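Local coordinates for choline binding protein PCPA (Streptococcus pneumoniae, PDB 4CP6) that is a leucine-rich-repeat surface antigen of the pneumococcus, probably held on the choline-bearing cell wall and probably presenting its repeats for binding to partners outside the cell, at residues 131-136 with 153-158; 180-185 with 203-208; 330-335 with 353-358; 359-364 with 383-388. All coordinates share one frame; numbering follows the deposited sequence.

Contact 1. Residues 131-136 with 153-158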
loop_
_atom_site.group_PDB
_atom_site.type_symbol
_atom_site.label_atom_id
_atom_site.label_comp_id
_atom_site.label_asym_id
_atom_site.label_seq_id
_atom_site.Cartn_x
_atom_site.Cartn_y
_atom_site.Cartn_z
ATOM N N ILE A 131 -17.272 -3.312 -4.597
ATOM C CA ILE A 131 -16.317 -3.214 -5.685
ATOM C C ILE A 131 -15.285 -4.280 -5.299
ATOM O O ILE A 131 -14.584 -4.122 -4.287
ATOM C CB ILE A 131 -15.675 -1.806 -5.792
ATOM C CG1 ILE A 131 -16.709 -0.757 -6.204
ATOM C CG2 ILE A 131 -14.492 -1.836 -6.795
ATOM C CD1 ILE A 131 -16.159 0.697 -6.120
ATOM N N GLU A 132 -15.201 -5.355 -6.088
ATOM C CA GLU A 132 -14.308 -6.452 -5.767
ATOM C C GLU A 132 -12.874 -6.194 -6.209
ATOM O O GLU A 132 -12.556 -5.136 -6.763
ATOM C CB GLU A 132 -14.877 -7.779 -6.289
ATOM C CG GLU A 132 -16.025 -8.290 -5.410
ATOM C CD GLU A 132 -15.604 -8.746 -4.018
ATOM O OE1 GLU A 132 -14.394 -9.003 -3.818
ATOM O OE2 GLU A 132 -16.501 -8.907 -3.155
ATOM N N ASP A 133 -11.988 -7.149 -5.895
ATOM C CA ASP A 133 -10.567 -6.998 -6.072
ATOM C C ASP A 133 -10.157 -6.502 -7.422
ATOM O O ASP A 133 -10.653 -6.990 -8.437
ATOM C CB ASP A 133 -9.836 -8.310 -5.781
ATOM C CG ASP A 133 -10.093 -8.896 -4.404
ATOM O OD1 ASP A 133 -10.727 -8.204 -3.559
ATOM O OD2 ASP A 133 -9.526 -9.952 -4.106
ATOM N N ARG A 134 -9.237 -5.538 -7.441
ATOM C CA ARG A 134 -8.642 -5.064 -8.700
ATOM C C ARG A 134 -9.664 -4.592 -9.728
ATOM O O ARG A 134 -9.391 -4.632 -10.943
ATOM C CB ARG A 134 -7.682 -6.140 -9.280
ATOM C CG ARG A 134 -6.496 -6.359 -8.360
ATOM C CD ARG A 134 -5.471 -7.338 -8.914
ATOM N NE ARG A 134 -4.284 -7.406 -8.045
ATOM C CZ ARG A 134 -3.260 -6.544 -8.103
ATOM N NH1 ARG A 134 -3.246 -5.568 -9.017
ATOM N NH2 ARG A 134 -2.234 -6.662 -7.260
ATOM N N ALA A 135 -10.833 -4.127 -9.271
ATOM C CA ALA A 135 -11.838 -3.700 -10.250
ATOM C C ALA A 135 -11.351 -2.606 -11.186
ATOM O O ALA A 135 -11.747 -2.603 -12.363
ATOM C CB ALA A 135 -13.094 -3.254 -9.543
ATOM N N PHE A 136 -10.500 -1.700 -10.702
ATOM C CA PHE A 136 -10.005 -0.576 -11.486
ATOM C C PHE A 136 -8.492 -0.537 -11.435
ATOM O O PHE A 136 -7.915 0.548 -11.585
ATOM C CB PHE A 136 -10.590 0.748 -10.947
ATOM C CG PHE A 136 -12.087 0.871 -11.080
ATOM C CD1 PHE A 136 -12.654 1.368 -12.244
ATOM C CD2 PHE A 136 -12.936 0.435 -10.061
ATOM C CE1 PHE A 136 -14.039 1.497 -12.369
ATOM C CE2 PHE A 136 -14.326 0.549 -10.195
ATOM C CZ PHE A 136 -14.859 1.057 -11.360
ATOM N N ILE A 153 -14.706 -2.106 -0.467
ATOM C CA ILE A 153 -13.749 -1.913 -1.568
ATOM C C ILE A 153 -12.704 -3.011 -1.437
ATOM O O ILE A 153 -12.063 -3.113 -0.383
ATOM C CB ILE A 153 -13.101 -0.523 -1.529
ATOM C CG1 ILE A 153 -14.160 0.563 -1.803
ATOM C CG2 ILE A 153 -11.893 -0.452 -2.510
ATOM C CD1 ILE A 153 -13.606 1.989 -1.682
ATOM N N GLY A 154 -12.564 -3.833 -2.473
ATOM C CA GLY A 154 -11.655 -4.964 -2.493
ATOM C C GLY A 154 -10.178 -4.657 -2.653
ATOM O O GLY A 154 -9.773 -3.512 -2.820
ATOM N N THR A 155 -9.372 -5.734 -2.556
ATOM C CA THR A 155 -7.925 -5.662 -2.588
ATOM C C THR A 155 -7.451 -5.018 -3.868
ATOM O O THR A 155 -7.901 -5.380 -4.951
ATOM C CB THR A 155 -7.361 -7.046 -2.417
ATOM O OG1 THR A 155 -7.725 -7.483 -1.098
ATOM C CG2 THR A 155 -5.838 -7.095 -2.571
ATOM N N SER A 156 -6.540 -4.045 -3.742
ATOM C CA SER A 156 -5.915 -3.409 -4.899
ATOM C C SER A 156 -6.953 -2.829 -5.866
ATOM O O SER A 156 -6.670 -2.703 -7.069
ATOM C CB SER A 156 -5.003 -4.413 -5.610
ATOM O OG SER A 156 -3.914 -4.723 -4.752
ATOM N N ALA A 157 -8.135 -2.431 -5.353
ATOM C CA ALA A 157 -9.190 -1.978 -6.272
ATOM C C ALA A 157 -8.812 -0.842 -7.191
ATOM O O ALA A 157 -9.241 -0.855 -8.348
ATOM C CB ALA A 157 -10.462 -1.609 -5.505
ATOM N N PHE A 158 -8.031 0.137 -6.733
ATOM C CA PHE A 158 -7.645 1.263 -7.593
ATOM C C PHE A 158 -6.148 1.307 -7.806
ATOM O O PHE A 158 -5.643 2.285 -8.348
ATOM C CB PHE A 158 -8.132 2.617 -6.999
ATOM C CG PHE A 158 -9.633 2.716 -6.946
ATOM C CD1 PHE A 158 -10.356 3.140 -8.057
ATOM C CD2 PHE A 158 -10.336 2.311 -5.814
ATOM C CE1 PHE A 158 -11.753 3.193 -8.032
ATOM C CE2 PHE A 158 -11.742 2.352 -5.790
ATOM C CZ PHE A 158 -12.438 2.776 -6.912
#
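Phe136 and Phe158 lie side by side and point the same way, their planes only 3° apart but slid so that the rings barely overlap. CE1 of Phe158 comes within 3.6 Å of Phe136 CD2, and CD1 of the same ring nestles against Phe136 CB. Phe112 stacks on Phe136, so the row of rings runs on into the preceding turn. Closer to the strands, the CG2 branch of Ile131 rests on the methyl of Ala157, while its CD1 reaches out to the CZ corner of Phe158.

The backbones fit as one bend laid in another: the type II turn from Glu132 to Ala135 nests on that from Gly154 to Ala157. Packing is close at Gly154, where a CB would run into the backbone of Glu132 and Asp133; the missing side chain lets the two turns close up. Its N-H binds Ile131 O at 2.7 Å, next to the parallel bridge of Ile131 with Ile153. Arg134 N then binds Thr155 O at 2.8 Å, and Phe136 N binds Ala157 O at 2.8 Å. Ser156 CB sits 3.7 Å above the guanidinium plane of Arg134, over its centre, while Arg134 NH1 forms a salt bridge with Asp137.

Asp133 OD1 takes the N-H of Thr155 at 3.0 Å from above its carboxylate plane, 60° out of it. The chemistry thus divides the contact: amides of each segment are met by oxygens of the other, three of them backbone carbonyls and one the carboxylate of Asp133, while phenyl and aliphatic groups fill the inside.

Contact 2. Residues 180-185 with 203-208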
loop_
_atom_site.group_PDB
_atom_site.type_symbol
_atom_site.label_atom_id
_atom_site.label_comp_id
_atom_site.label_asym_id
_atom_site.label_seq_id
_atom_site.Cartn_x
_atom_site.Cartn_y
_atom_site.Cartn_z
ATOM N N HIS A 180 -6.717 -4.300 1.522
ATOM C CA HIS A 180 -5.277 -4.265 1.298
ATOM C C HIS A 180 -4.943 -3.575 -0.026
ATOM O O HIS A 180 -5.481 -3.927 -1.081
ATOM C CB HIS A 180 -4.798 -5.735 1.259
ATOM C CG HIS A 180 -3.333 -6.019 1.068
ATOM N ND1 HIS A 180 -2.845 -6.574 -0.110
ATOM C CD2 HIS A 180 -2.328 -5.956 1.970
ATOM C CE1 HIS A 180 -1.547 -6.795 0.109
ATOM N NE2 HIS A 180 -1.196 -6.456 1.350
ATOM N N GLU A 181 -4.027 -2.596 0.016
ATOM C CA GLU A 181 -3.482 -1.926 -1.172
ATOM C C GLU A 181 -4.524 -1.322 -2.094
ATOM O O GLU A 181 -4.214 -1.074 -3.268
ATOM C CB GLU A 181 -2.558 -2.883 -1.960
ATOM C CG GLU A 181 -1.399 -3.358 -1.085
ATOM C CD GLU A 181 -0.262 -4.092 -1.752
ATOM O OE1 GLU A 181 -0.152 -3.992 -2.989
ATOM O OE2 GLU A 181 0.600 -4.638 -1.024
ATOM N N ALA A 182 -5.705 -0.973 -1.572
ATOM C CA ALA A 182 -6.734 -0.416 -2.474
ATOM C C ALA A 182 -6.302 0.874 -3.153
ATOM O O ALA A 182 -6.761 1.150 -4.267
ATOM C CB ALA A 182 -8.037 -0.208 -1.741
ATOM N N PHE A 183 -5.452 1.666 -2.471
ATOM C CA PHE A 183 -5.012 2.971 -2.980
ATOM C C PHE A 183 -3.506 2.993 -3.149
ATOM O O PHE A 183 -2.858 4.021 -2.892
ATOM C CB PHE A 183 -5.470 4.086 -2.003
ATOM C CG PHE A 183 -6.955 4.101 -1.708
ATOM C CD1 PHE A 183 -7.887 4.028 -2.738
ATOM C CD2 PHE A 183 -7.419 4.198 -0.399
ATOM C CE1 PHE A 183 -9.266 3.992 -2.455
ATOM C CE2 PHE A 183 -8.796 4.219 -0.128
ATOM C CZ PHE A 183 -9.701 4.097 -1.152
ATOM N N ALA A 184 -2.955 1.856 -3.608
ATOM C CA ALA A 184 -1.519 1.693 -3.795
ATOM C C ALA A 184 -1.078 2.158 -5.191
ATOM O O ALA A 184 -1.881 2.216 -6.138
ATOM C CB ALA A 184 -1.173 0.220 -3.619
ATOM N N ASN A 185 0.218 2.494 -5.318
ATOM C CA ASN A 185 0.829 2.858 -6.612
ATOM C C ASN A 185 0.161 4.027 -7.297
ATOM O O ASN A 185 0.085 4.050 -8.552
ATOM C CB ASN A 185 0.869 1.639 -7.576
ATOM C CG ASN A 185 1.571 0.467 -6.955
ATOM O OD1 ASN A 185 2.799 0.471 -6.839
ATOM N ND2 ASN A 185 0.793 -0.524 -6.487
ATOM N N SER A 203 -4.053 -3.792 5.089
ATOM C CA SER A 203 -2.657 -3.346 5.194
ATOM C C SER A 203 -2.154 -2.719 3.894
ATOM O O SER A 203 -2.695 -2.941 2.797
ATOM C CB SER A 203 -1.754 -4.514 5.577
ATOM O OG SER A 203 -1.873 -5.485 4.562
ATOM N N ASN A 204 -1.091 -1.898 4.020
ATOM C CA ASN A 204 -0.391 -1.288 2.885
ATOM C C ASN A 204 -1.338 -0.562 1.974
ATOM O O ASN A 204 -1.203 -0.611 0.750
ATOM C CB ASN A 204 0.401 -2.363 2.125
ATOM C CG ASN A 204 1.330 -3.084 3.052
ATOM O OD1 ASN A 204 1.679 -2.534 4.111
ATOM N ND2 ASN A 204 1.764 -4.251 2.640
ATOM N N LEU A 205 -2.297 0.145 2.580
ATOM C CA LEU A 205 -3.357 0.787 1.820
ATOM C C LEU A 205 -2.855 1.728 0.755
ATOM O O LEU A 205 -3.485 1.838 -0.301
ATOM C CB LEU A 205 -4.285 1.533 2.794
ATOM C CG LEU A 205 -5.535 2.147 2.246
ATOM C CD1 LEU A 205 -6.415 1.125 1.527
ATOM C CD2 LEU A 205 -6.355 2.774 3.368
ATOM N N PHE A 206 -1.742 2.412 1.054
ATOM C CA PHE A 206 -1.168 3.410 0.169
ATOM C C PHE A 206 0.214 2.976 -0.343
ATOM O O PHE A 206 1.021 3.829 -0.710
ATOM C CB PHE A 206 -1.065 4.734 0.928
ATOM C CG PHE A 206 -2.406 5.188 1.462
ATOM C CD1 PHE A 206 -3.371 5.698 0.609
ATOM C CD2 PHE A 206 -2.687 5.143 2.824
ATOM C CE1 PHE A 206 -4.617 6.114 1.099
ATOM C CE2 PHE A 206 -3.936 5.567 3.314
ATOM C CZ PHE A 206 -4.875 6.074 2.443
ATOM N N ARG A 207 0.497 1.668 -0.380
ATOM C CA ARG A 207 1.822 1.181 -0.752
ATOM C C ARG A 207 2.328 1.822 -2.033
ATOM O O ARG A 207 1.644 1.771 -3.033
ATOM C CB ARG A 207 1.787 -0.343 -0.895
ATOM C CG ARG A 207 3.132 -0.941 -1.341
ATOM C CD ARG A 207 3.088 -2.470 -1.467
ATOM N NE ARG A 207 4.356 -2.969 -2.018
ATOM C CZ ARG A 207 4.676 -3.023 -3.311
ATOM N NH1 ARG A 207 3.814 -2.626 -4.232
ATOM N NH2 ARG A 207 5.869 -3.451 -3.686
ATOM N N LEU A 208 3.541 2.405 -2.007
ATOM C CA LEU A 208 4.215 3.006 -3.167
ATOM C C LEU A 208 3.502 4.218 -3.748
ATOM O O LEU A 208 3.954 4.763 -4.766
ATOM C CB LEU A 208 4.492 1.960 -4.263
ATOM C CG LEU A 208 5.406 0.751 -3.934
ATOM C CD1 LEU A 208 5.871 0.058 -5.215
ATOM C CD2 LEU A 208 6.609 1.098 -3.126
HETATM O O HOH W 1 1.246 -2.858 -4.838
HETATM O O HOH W 2 4.101 -1.973 -7.263
#
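Arg207 starts with CG anti to its backbone N (chi1 178°) and runs extended as far as NE, while Glu181 turns CG anti to its own carbonyl carbon (chi1 -59°); the two chains lie side by side, pointing the same way. Glu181 OE2 touches Arg207 CD at 3.3 Å, but it stands well out of the guanidinium plane and no N-H aims at it. A water joins the groups instead, donating to Glu181 OE1 at 2.6 Å, accepting from Asn185 ND2 and, weakly, from Arg207 NH1. Asn185 ND2 is also hydrogen-bonded to Ser159 OG. A second water, in the guanidinium plane, links Arg207 NH1 to Asn185 OD1, while Arg207 NE is bound to Tyr263 OH. Leu208 CG lies over one guanidinium face, toward its rim.

On the buried side, Phe183 CD2 meets Leu205 CD1 at 3.8 Å and Phe206 CE1 at 3.7 Å. The two rings are tilted 26° and slid apart, and Tyr241 continues the row by stacking on Phe206. Three backbone bonds tie the paths together: Glu181 N to Ser203 O, Phe183 N to Leu205 O at 2.9 Å, and Asn185 N to Arg207 O at 2.8 Å.

Each path makes a type I turn, Glu181 to Ala184 over Asn204 to Arg207. Successive turns in register, polar outside and lined inside by phenylalanine and leucine, are what stacked coils of a BspA-type leucine-rich-repeat solenoid present.

Contact 3. Residues 330-335 with 353-358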
loop_
_atom_site.group_PDB
_atom_site.type_symbol
_atom_site.label_atom_id
_atom_site.label_comp_id
_atom_site.label_asym_id
_atom_site.label_seq_id
_atom_site.Cartn_x
_atom_site.Cartn_y
_atom_site.Cartn_z
ATOM N N GLY A 330 13.745 -8.218 11.231
ATOM C CA GLY A 330 13.342 -8.946 10.040
ATOM C C GLY A 330 14.526 -9.097 9.093
ATOM O O GLY A 330 15.599 -8.491 9.274
ATOM N N LYS A 331 14.308 -9.863 8.027
ATOM C CA LYS A 331 15.318 -10.089 6.983
ATOM C C LYS A 331 15.592 -8.757 6.263
ATOM O O LYS A 331 14.659 -7.998 6.004
ATOM C CB LYS A 331 14.783 -11.156 6.009
ATOM C CG LYS A 331 15.740 -11.602 4.920
ATOM C CD LYS A 331 15.179 -12.828 4.185
ATOM C CE LYS A 331 15.942 -13.164 2.925
ATOM N NZ LYS A 331 15.673 -14.561 2.469
ATOM N N HIS A 332 16.844 -8.448 5.937
ATOM C CA HIS A 332 17.191 -7.207 5.225
ATOM C C HIS A 332 16.659 -5.980 5.945
ATOM O O HIS A 332 16.075 -5.093 5.329
ATOM C CB HIS A 332 16.744 -7.235 3.752
ATOM C CG HIS A 332 17.504 -8.237 2.946
ATOM N ND1 HIS A 332 18.826 -8.040 2.583
ATOM C CD2 HIS A 332 17.102 -9.441 2.495
ATOM C CE1 HIS A 332 19.146 -9.102 1.847
ATOM N NE2 HIS A 332 18.168 -9.985 1.817
ATOM N N VAL A 333 16.889 -5.901 7.261
ATOM C CA VAL A 333 16.343 -4.793 8.017
ATOM C C VAL A 333 16.965 -3.457 7.597
ATOM O O VAL A 333 16.273 -2.431 7.647
ATOM C CB VAL A 333 16.424 -5.057 9.528
ATOM C CG1 VAL A 333 17.876 -5.203 9.992
ATOM C CG2 VAL A 333 15.717 -3.951 10.299
ATOM N N MET A 334 18.273 -3.456 7.213
ATOM C CA MET A 334 18.962 -2.230 6.775
ATOM C C MET A 334 19.614 -2.501 5.435
ATOM O O MET A 334 20.539 -3.331 5.335
ATOM C CB MET A 334 20.028 -1.794 7.787
ATOM C CG MET A 334 19.443 -1.347 9.132
ATOM S SD MET A 334 20.735 -1.139 10.398
ATOM C CE MET A 334 21.115 -2.877 10.770
ATOM N N ASN A 335 19.179 -1.796 4.408
ATOM C CA ASN A 335 19.772 -2.020 3.092
ATOM C C ASN A 335 19.737 -0.709 2.303
ATOM O O ASN A 335 18.687 -0.056 2.223
ATOM C CB ASN A 335 19.033 -3.138 2.315
ATOM C CG ASN A 335 19.540 -3.333 0.893
ATOM O OD1 ASN A 335 19.258 -2.522 0.003
ATOM N ND2 ASN A 335 20.332 -4.376 0.646
ATOM N N PRO A 353 21.232 -11.462 13.067
ATOM C CA PRO A 353 20.705 -12.418 12.096
ATOM C C PRO A 353 21.295 -12.302 10.708
ATOM O O PRO A 353 22.031 -11.357 10.395
ATOM C CB PRO A 353 19.207 -12.104 12.091
ATOM C CG PRO A 353 19.144 -10.643 12.360
ATOM C CD PRO A 353 20.271 -10.366 13.325
ATOM N N SER A 354 20.927 -13.250 9.838
ATOM C CA SER A 354 21.324 -13.208 8.455
ATOM C C SER A 354 20.725 -11.965 7.824
ATOM O O SER A 354 19.616 -11.539 8.190
ATOM C CB SER A 354 20.731 -14.415 7.731
ATOM O OG SER A 354 21.404 -15.586 8.167
ATOM N N PHE A 355 21.418 -11.401 6.839
ATOM C CA PHE A 355 20.909 -10.290 6.015
ATOM C C PHE A 355 20.624 -9.017 6.814
ATOM O O PHE A 355 19.770 -8.206 6.433
ATOM C CB PHE A 355 19.651 -10.731 5.230
ATOM C CG PHE A 355 19.868 -11.993 4.418
ATOM C CD1 PHE A 355 20.847 -12.046 3.440
ATOM C CD2 PHE A 355 19.122 -13.133 4.673
ATOM C CE1 PHE A 355 21.046 -13.208 2.689
ATOM C CE2 PHE A 355 19.331 -14.305 3.932
ATOM C CZ PHE A 355 20.285 -14.325 2.944
ATOM N N PHE A 356 21.366 -8.805 7.883
ATOM C CA PHE A 356 21.205 -7.661 8.771
ATOM C C PHE A 356 21.563 -6.328 8.122
ATOM O O PHE A 356 20.784 -5.358 8.200
ATOM C CB PHE A 356 22.062 -7.925 9.995
ATOM C CG PHE A 356 22.004 -6.921 11.111
ATOM C CD1 PHE A 356 20.857 -6.785 11.889
ATOM C CD2 PHE A 356 23.140 -6.196 11.472
ATOM C CE1 PHE A 356 20.831 -5.904 12.985
ATOM C CE2 PHE A 356 23.114 -5.322 12.563
ATOM C CZ PHE A 356 21.960 -5.198 13.313
ATOM N N LEU A 357 22.732 -6.273 7.436
ATOM C CA LEU A 357 23.207 -5.019 6.864
ATOM C C LEU A 357 23.845 -5.307 5.524
ATOM O O LEU A 357 24.712 -6.190 5.429
ATOM C CB LEU A 357 24.154 -4.372 7.861
ATOM C CG LEU A 357 24.773 -3.063 7.429
ATOM C CD1 LEU A 357 23.693 -1.969 7.204
ATOM C CD2 LEU A 357 25.788 -2.593 8.429
ATOM N N SER A 358 23.377 -4.630 4.474
ATOM C CA SER A 358 23.818 -4.932 3.117
ATOM C C SER A 358 23.475 -3.773 2.195
ATOM O O SER A 358 22.890 -2.760 2.608
ATOM C CB SER A 358 23.143 -6.215 2.599
ATOM O OG SER A 358 21.731 -6.049 2.541
HETATM O O HOH W 3 18.282 -9.072 9.269
HETATM O O HOH W 4 20.290 -5.966 4.788
#
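Met334 and Asn335 pair in parallel with Leu357 and Ser358, Ser358 N binding Met334 O at 3.2 Å in the carbonyl plane, while Met334 N reaches Phe356 O only weakly. From there the side chains part to two faces. On the face of Met334 and Leu357, the methionine chain bends at chi3 (-74°), which turns CE over the Phe356 ring. That methyl lies 3.6 Å from the ring centroid and 14° off its normal, a CH-pi contact; the sulfur stands farther out and oblique, completing a Met-aromatic pair. Val333 CG1 packs against Phe356 CD1, and Leu357 CD1 against Met334 CB.

On the side of Asn335 and Ser358 the contact is partly polar. Asn335 ND2 donates to Ser358 OG at 2.9 Å, with the oxygen close to the amide plane. Ser358 OG in turn donates to a water 2.7 Å away, which itself donates to Met334 O and Phe355 O, so one water satisfies oxygens from both segments. Next to it, Phe355 CB sits over the centre of the His332 ring, 3.7 Å from its centroid, while the two rings are slid apart at 24°. The extended Lys331 chain runs alongside Phe355 and lays CE against CD2 of that ring at 3.6 Å.

Strand 334-335 is the middle of a three-stranded parallel sheet, between 311-312 and 357-358. Inside the coil, Met334 reaches Leu320 and Leu322 of strand 319-322 and Leu343 of strand 342-345; Phe356 packs on Leu322 and Ile345 and meets Phe329 edge to face.

Contact 4. Residues 359-364 with 383-388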
loop_
_atom_site.group_PDB
_atom_site.type_symbol
_atom_site.label_atom_id
_atom_site.label_comp_id
_atom_site.label_asym_id
_atom_site.label_seq_id
_atom_site.Cartn_x
_atom_site.Cartn_y
_atom_site.Cartn_z
ATOM N N GLY A 359 23.821 -3.940 0.917
ATOM C CA GLY A 359 23.512 -2.953 -0.108
ATOM C C GLY A 359 24.474 -1.790 -0.161
ATOM O O GLY A 359 25.595 -1.873 0.335
ATOM N N VAL A 360 24.048 -0.694 -0.792
ATOM C CA VAL A 360 24.929 0.466 -0.953
ATOM C C VAL A 360 25.189 1.102 0.405
ATOM O O VAL A 360 24.252 1.554 1.075
ATOM C CB VAL A 360 24.380 1.468 -2.007
ATOM C CG1 VAL A 360 25.228 2.734 -2.041
ATOM C CG2 VAL A 360 24.346 0.824 -3.395
ATOM N N LEU A 361 26.460 1.159 0.804
ATOM C CA LEU A 361 26.885 1.689 2.092
ATOM C C LEU A 361 28.179 2.490 1.899
ATOM O O LEU A 361 29.118 2.370 2.682
ATOM C CB LEU A 361 27.101 0.516 3.102
ATOM C CG LEU A 361 25.841 -0.270 3.475
ATOM C CD1 LEU A 361 26.196 -1.577 4.136
ATOM C CD2 LEU A 361 24.902 0.575 4.368
ATOM N N ASP A 362 28.162 3.373 0.901
ATOM C CA ASP A 362 29.340 4.146 0.497
ATOM C C ASP A 362 29.995 4.989 1.564
ATOM O O ASP A 362 31.216 5.206 1.519
ATOM C CB ASP A 362 28.987 5.044 -0.691
ATOM C CG ASP A 362 28.749 4.308 -1.997
ATOM O OD1 ASP A 362 29.069 3.103 -2.071
ATOM O OD2 ASP A 362 28.253 4.942 -2.948
ATOM N N SER A 363 29.213 5.494 2.517
ATOM C CA SER A 363 29.722 6.402 3.538
ATOM C C SER A 363 30.000 5.729 4.876
ATOM O O SER A 363 30.424 6.391 5.825
ATOM C CB SER A 363 28.743 7.556 3.742
ATOM O OG SER A 363 28.409 8.224 2.540
ATOM N N LEU A 364 29.706 4.387 4.985
ATOM C CA LEU A 364 29.794 3.727 6.265
ATOM C C LEU A 364 31.207 3.637 6.737
ATOM O O LEU A 364 32.014 2.926 6.129
ATOM C CB LEU A 364 29.075 2.351 6.259
ATOM C CG LEU A 364 28.931 1.650 7.607
ATOM C CD1 LEU A 364 28.237 2.530 8.661
ATOM C CD2 LEU A 364 28.190 0.320 7.442
ATOM N N PHE A 383 26.533 -9.641 7.606
ATOM C CA PHE A 383 27.062 -8.440 6.970
ATOM C C PHE A 383 27.492 -8.698 5.547
ATOM O O PHE A 383 28.155 -9.711 5.257
ATOM C CB PHE A 383 28.309 -7.966 7.755
ATOM C CG PHE A 383 27.992 -7.504 9.153
ATOM C CD1 PHE A 383 27.360 -6.286 9.376
ATOM C CD2 PHE A 383 28.360 -8.269 10.260
ATOM C CE1 PHE A 383 27.052 -5.868 10.674
ATOM C CE2 PHE A 383 28.103 -7.819 11.561
ATOM C CZ PHE A 383 27.452 -6.623 11.756
ATOM N N ALA A 384 27.174 -7.768 4.660
ATOM C CA ALA A 384 27.695 -7.722 3.307
ATOM C C ALA A 384 28.034 -6.255 3.131
ATOM O O ALA A 384 27.212 -5.434 2.676
ATOM C CB ALA A 384 26.668 -8.187 2.284
ATOM N N ILE A 385 29.222 -5.893 3.633
ATOM C CA ILE A 385 29.620 -4.498 3.746
ATOM C C ILE A 385 31.011 -4.235 3.169
ATOM O O ILE A 385 31.805 -5.174 3.010
ATOM C CB ILE A 385 29.589 -4.084 5.249
ATOM C CG1 ILE A 385 30.618 -4.873 6.106
ATOM C CG2 ILE A 385 28.165 -4.217 5.833
ATOM C CD1 ILE A 385 30.773 -4.345 7.552
ATOM N N PRO A 386 31.364 -2.956 2.916
ATOM C CA PRO A 386 32.722 -2.662 2.432
ATOM C C PRO A 386 33.778 -3.070 3.463
ATOM O O PRO A 386 33.577 -2.956 4.692
ATOM C CB PRO A 386 32.690 -1.148 2.219
ATOM C CG PRO A 386 31.216 -0.833 1.979
ATOM C CD PRO A 386 30.539 -1.728 2.983
ATOM N N GLU A 387 34.942 -3.544 2.971
ATOM C CA GLU A 387 36.029 -3.941 3.860
ATOM C C GLU A 387 36.591 -2.763 4.658
ATOM O O GLU A 387 37.251 -2.965 5.681
ATOM C CB GLU A 387 37.123 -4.654 3.065
ATOM C CG GLU A 387 38.188 -5.280 3.941
ATOM C CD GLU A 387 39.072 -6.211 3.145
ATOM O OE1 GLU A 387 40.046 -5.712 2.540
ATOM O OE2 GLU A 387 38.725 -7.408 3.031
ATOM N N THR A 388 36.330 -1.523 4.184
ATOM C CA THR A 388 36.833 -0.323 4.869
ATOM C C THR A 388 36.067 0.025 6.147
ATOM O O THR A 388 36.523 0.862 6.928
ATOM C CB THR A 388 36.792 0.849 3.920
ATOM O OG1 THR A 388 35.491 0.909 3.341
ATOM C CG2 THR A 388 37.858 0.742 2.843
HETATM O O HOH W 5 27.842 -3.186 1.072
HETATM O O HOH W 6 25.790 -5.888 -0.151
HETATM O O HOH W 7 34.251 2.765 4.889
#
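Ala384 O is gripped by two waters that carry it across to Gly359. One donates to Ala384 O at 2.8 Å and also to Gly359 O. The other donates to Ala384 O as well and accepts from Gly359 N at 3.0 Å. Both polar atoms of the glycine therefore reach the same carbonyl through solvent, and no direct hydrogen bond joins the two segments. Farther along, a third water donates to Leu364 O at 2.6 Å and lies close to Thr388 OG1, bridging the other end of the contact.

Between these wet ends lies a small apolar patch. Chi1 of Leu361 (-65°) sets CG anti to the carbonyl carbon and chi2 (165°) carries CD1 outward, where it touches CG2 of Ile385 at 3.7 Å, the two side chains crossing at a slant. Pro386 leans its ring on the same leucine, CD against Leu361 CB at 4.1 Å and CG near Leu361 O. In the leucine-rich-repeat solenoid these segments are consecutive connections leading from one side of the coil to strands 366-369 and 390-393. Here the main chains stand apart, wider than paired strands, with CA atoms of Leu361 and Ile385 7.0 Å from each other. Leu361 O is occupied within its own segment, accepting from Leu364 N in a type I turn. Ile385 also packs on Leu357 and on Ile367 of strand 366-369, while Ser363 OG binds Pro338 O.

In the fold
The four contacts follow one another along the chain and the solenoid, each joining successive coils. Contacts 1 and 2, in the first leucine-rich-repeat region, follow parallel strands of one sheet (130-131, 152-153, 177-178, 200-201); their centres are about 11 Å apart and they touch, Ser156 N probably bonding to His180 O and Phe158 N to Ala182 O. In the second region, contact 3 lies on strands 334-335 and 357-358, the latter leading into contact 4; these centres are about 13 Å apart, and Leu357 O probably accepts from Ala384 N. Contacts 2 and 3 are about 13 Å apart at their nearest atoms. Contacts 1 and 4 lie about 41 Å apart between centres, consistent with an elongated body built coil on coil.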